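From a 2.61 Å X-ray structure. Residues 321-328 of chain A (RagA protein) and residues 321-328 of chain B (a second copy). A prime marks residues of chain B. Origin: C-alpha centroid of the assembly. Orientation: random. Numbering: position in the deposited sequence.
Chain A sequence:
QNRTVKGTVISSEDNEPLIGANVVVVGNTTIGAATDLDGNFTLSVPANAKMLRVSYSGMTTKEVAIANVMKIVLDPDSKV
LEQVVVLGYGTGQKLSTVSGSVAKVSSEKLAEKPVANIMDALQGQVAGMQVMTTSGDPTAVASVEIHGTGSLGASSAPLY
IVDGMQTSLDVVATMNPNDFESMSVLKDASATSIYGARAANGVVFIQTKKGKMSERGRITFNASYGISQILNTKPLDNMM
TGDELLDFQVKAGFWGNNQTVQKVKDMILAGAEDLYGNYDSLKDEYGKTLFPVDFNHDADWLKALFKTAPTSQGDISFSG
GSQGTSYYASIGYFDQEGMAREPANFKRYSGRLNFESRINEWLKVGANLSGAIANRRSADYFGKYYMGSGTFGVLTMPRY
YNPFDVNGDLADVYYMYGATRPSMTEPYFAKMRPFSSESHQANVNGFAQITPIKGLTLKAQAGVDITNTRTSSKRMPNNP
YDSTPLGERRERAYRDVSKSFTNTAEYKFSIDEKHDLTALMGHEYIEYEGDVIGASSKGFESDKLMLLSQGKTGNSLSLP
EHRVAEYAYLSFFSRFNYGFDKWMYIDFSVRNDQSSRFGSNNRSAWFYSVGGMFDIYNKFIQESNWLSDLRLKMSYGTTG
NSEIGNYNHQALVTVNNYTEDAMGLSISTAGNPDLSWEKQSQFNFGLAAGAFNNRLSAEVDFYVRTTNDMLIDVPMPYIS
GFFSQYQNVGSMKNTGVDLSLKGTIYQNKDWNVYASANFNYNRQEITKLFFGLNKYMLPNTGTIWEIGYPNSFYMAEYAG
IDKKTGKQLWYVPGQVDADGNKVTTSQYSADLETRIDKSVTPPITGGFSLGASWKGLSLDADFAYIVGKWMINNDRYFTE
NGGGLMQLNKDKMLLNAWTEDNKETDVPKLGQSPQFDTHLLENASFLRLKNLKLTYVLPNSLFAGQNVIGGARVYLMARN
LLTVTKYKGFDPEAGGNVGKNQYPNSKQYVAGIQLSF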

# COMPACT_ATOMS: atom_id res chain seq x y z
N GLY A 321 45.39 -7.25 -0.01
CA GLY A 321 45.37 -7.70 -1.39
C GLY A 321 46.73 -8.13 -1.87
O GLY A 321 47.76 -7.82 -1.27
N SER A 322 46.73 -8.85 -2.99
CA SER A 322 47.96 -9.32 -3.59
C SER A 322 47.86 -9.23 -5.10
O SER A 322 46.79 -9.42 -5.68
CB SER A 322 48.26 -10.77 -3.20
OG SER A 322 49.63 -11.08 -3.34
N GLN A 323 48.99 -8.89 -5.72
CA GLN A 323 49.21 -8.98 -7.17
C GLN A 323 48.09 -8.31 -7.96
O GLN A 323 47.44 -8.91 -8.82
CB GLN A 323 49.38 -10.43 -7.61
CG GLN A 323 50.80 -10.96 -7.53
CD GLN A 323 50.93 -12.11 -6.55
OE1 GLN A 323 50.50 -12.02 -5.40
NE2 GLN A 323 51.52 -13.21 -7.01
N GLY A 324 47.87 -7.03 -7.66
CA GLY A 324 46.91 -6.24 -8.41
C GLY A 324 45.45 -6.50 -8.13
O GLY A 324 44.60 -6.05 -8.91
N THR A 325 45.11 -7.22 -7.05
CA THR A 325 43.73 -7.40 -6.61
C THR A 325 43.57 -6.90 -5.18
O THR A 325 44.13 -7.49 -4.25
CB THR A 325 43.29 -8.87 -6.67
OG1 THR A 325 43.42 -9.37 -8.01
CG2 THR A 325 41.84 -9.00 -6.24
N SER A 326 42.79 -5.84 -5.01
CA SER A 326 42.49 -5.26 -3.70
C SER A 326 41.07 -5.62 -3.27
O SER A 326 40.21 -5.98 -4.09
CB SER A 326 42.67 -3.74 -3.73
OG SER A 326 41.88 -3.10 -2.73
N TYR A 327 40.83 -5.53 -1.96
CA TYR A 327 39.48 -5.68 -1.42
C TYR A 327 39.39 -4.85 -0.15
O TYR A 327 40.39 -4.56 0.50
CB TYR A 327 39.13 -7.15 -1.11
CG TYR A 327 39.96 -7.76 0.00
CD1 TYR A 327 41.23 -8.26 -0.25
CD2 TYR A 327 39.47 -7.82 1.30
CE1 TYR A 327 42.00 -8.80 0.78
CE2 TYR A 327 40.24 -8.37 2.33
CZ TYR A 327 41.50 -8.86 2.06
OH TYR A 327 42.26 -9.40 3.07
N TYR A 328 38.16 -4.47 0.21
CA TYR A 328 37.91 -3.87 1.51
C TYR A 328 36.49 -4.25 1.92
O TYR A 328 35.51 -3.85 1.27
CB TYR A 328 38.09 -2.35 1.47
CG TYR A 328 37.63 -1.61 2.73
CD1 TYR A 328 38.52 -1.31 3.75
CD2 TYR A 328 36.30 -1.21 2.87
CE1 TYR A 328 38.09 -0.65 4.88
CE2 TYR A 328 35.86 -0.55 3.99
CZ TYR A 328 36.75 -0.27 5.00
OH TYR A 328 36.30 0.40 6.13
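Chain B 321-328: GSQGTSYY

Two copies of the same β-hairpin from RagA pack one face against the other near their turns, with their 325-328 strands nearly at right angles, in a small and largely polar contact that buries 383 Å² over both sides. In chain B, as in chain A, strand 321′-322′ leads into a two-residue turn at Gln323′ and Gly324′, and strand 325′-328′ carries the chain back. The turn is closed by backbone hydrogen bonds from Ser322′ N to Thr325′ O (3.0 Å) and from Thr325′ N to Ser322′ O (3.1 Å). Gln323′ (phi/psi 50/71°) and Gly324′ (79/-34°) both have positive phi, a conformation glycine adopts more readily than other residues, as at Gly324′. Gly321′ is extended at 139/173°, a conformation that calls for glycine, and a CB there would clash with Thr325′ O at 2.8 Å. The two 325-328 strands cross at 87°, with axes 8.6 Å apart at closest approach, and do not pair as a sheet; the contact is made mostly by side chains, with the backbone carbonyl Ser322 O as one acceptor. The CA atoms come nearest at the serines, Ser322 CA to Ser322′ CA being 5.9 Å. There Ser322′, chi1 in p, donates a very short hydrogen bond from OG to Ser322 O (2.5 Å). Ser322′ CB also packs against Gln323 CB at 3.8 Å. Gln323′, chi1 in t, extends to the side chain of Gln323 and gives a weak hydrogen bond from Gln323′ NE2 to Gln323 OE1 (2.8 Å, angle 116°); the position of this amide is less certain, as NE2 is modelled too close to Ser322 OG. Beside the serines, Thr325 CG2 and Thr325′ CG2 lie 4.5 Å apart. Each threonine also approaches the other copy's tyrosine ring obliquely: Thr325′ OG1 is 3.9 Å from Tyr327 CE1, and Thr325 OG1 is 4.3 Å from Tyr327′ CE1. Ser326′ points away, and Tyr328′ is out of reach.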

# COMPACT_ATOMS: atom_id res chain seq x y z
N GLY B 321 42.15 -14.27 -9.17
CA GLY B 321 42.60 -14.32 -7.81
C GLY B 321 44.10 -14.39 -7.78
O GLY B 321 44.76 -14.56 -8.82
N SER B 322 44.65 -14.30 -6.58
CA SER B 322 46.08 -14.19 -6.37
C SER B 322 46.31 -14.37 -4.89
O SER B 322 45.65 -13.71 -4.08
CB SER B 322 46.58 -12.83 -6.85
OG SER B 322 46.16 -11.81 -5.97
N GLN B 323 47.19 -15.30 -4.51
CA GLN B 323 47.81 -15.31 -3.19
C GLN B 323 46.74 -15.20 -2.09
O GLN B 323 46.56 -14.16 -1.46
CB GLN B 323 48.82 -14.17 -3.12
CG GLN B 323 49.53 -13.94 -1.79
CD GLN B 323 50.98 -13.50 -1.96
OE1 GLN B 323 51.89 -14.07 -1.37
NE2 GLN B 323 51.19 -12.47 -2.77
N GLY B 324 45.98 -16.28 -1.93
CA GLY B 324 44.94 -16.38 -0.90
C GLY B 324 43.60 -15.70 -1.18
O GLY B 324 42.55 -16.20 -0.78
N THR B 325 43.63 -14.56 -1.87
CA THR B 325 42.40 -13.89 -2.26
C THR B 325 41.86 -14.52 -3.54
O THR B 325 42.61 -14.81 -4.47
CB THR B 325 42.63 -12.40 -2.48
OG1 THR B 325 43.31 -11.85 -1.34
CG2 THR B 325 41.31 -11.65 -2.66
N SER B 326 40.54 -14.71 -3.58
CA SER B 326 39.87 -15.22 -4.76
C SER B 326 38.62 -14.39 -5.03
O SER B 326 38.04 -13.80 -4.11
CB SER B 326 39.51 -16.70 -4.59
OG SER B 326 38.31 -16.99 -5.29
N TYR B 327 38.20 -14.35 -6.30
CA TYR B 327 37.02 -13.57 -6.67
C TYR B 327 36.38 -14.12 -7.94
O TYR B 327 37.08 -14.56 -8.85
CB TYR B 327 37.36 -12.09 -6.87
CG TYR B 327 38.12 -11.81 -8.14
CD1 TYR B 327 39.49 -12.04 -8.23
CD2 TYR B 327 37.47 -11.32 -9.27
CE1 TYR B 327 40.18 -11.79 -9.39
CE2 TYR B 327 38.16 -11.06 -10.44
CZ TYR B 327 39.51 -11.30 -10.50
OH TYR B 327 40.20 -11.04 -11.66
N TYR B 328 35.05 -14.07 -7.98
CA TYR B 328 34.28 -14.37 -9.18
C TYR B 328 33.13 -13.37 -9.25
O TYR B 328 32.29 -13.34 -8.35
CB TYR B 328 33.73 -15.81 -9.16
CG TYR B 328 32.79 -16.13 -10.31
CD1 TYR B 328 31.43 -15.83 -10.22
CD2 TYR B 328 33.26 -16.74 -11.47
CE1 TYR B 328 30.56 -16.12 -11.27
CE2 TYR B 328 32.40 -17.04 -12.53
CZ TYR B 328 31.04 -16.73 -12.42
OH TYR B 328 30.16 -17.01 -13.46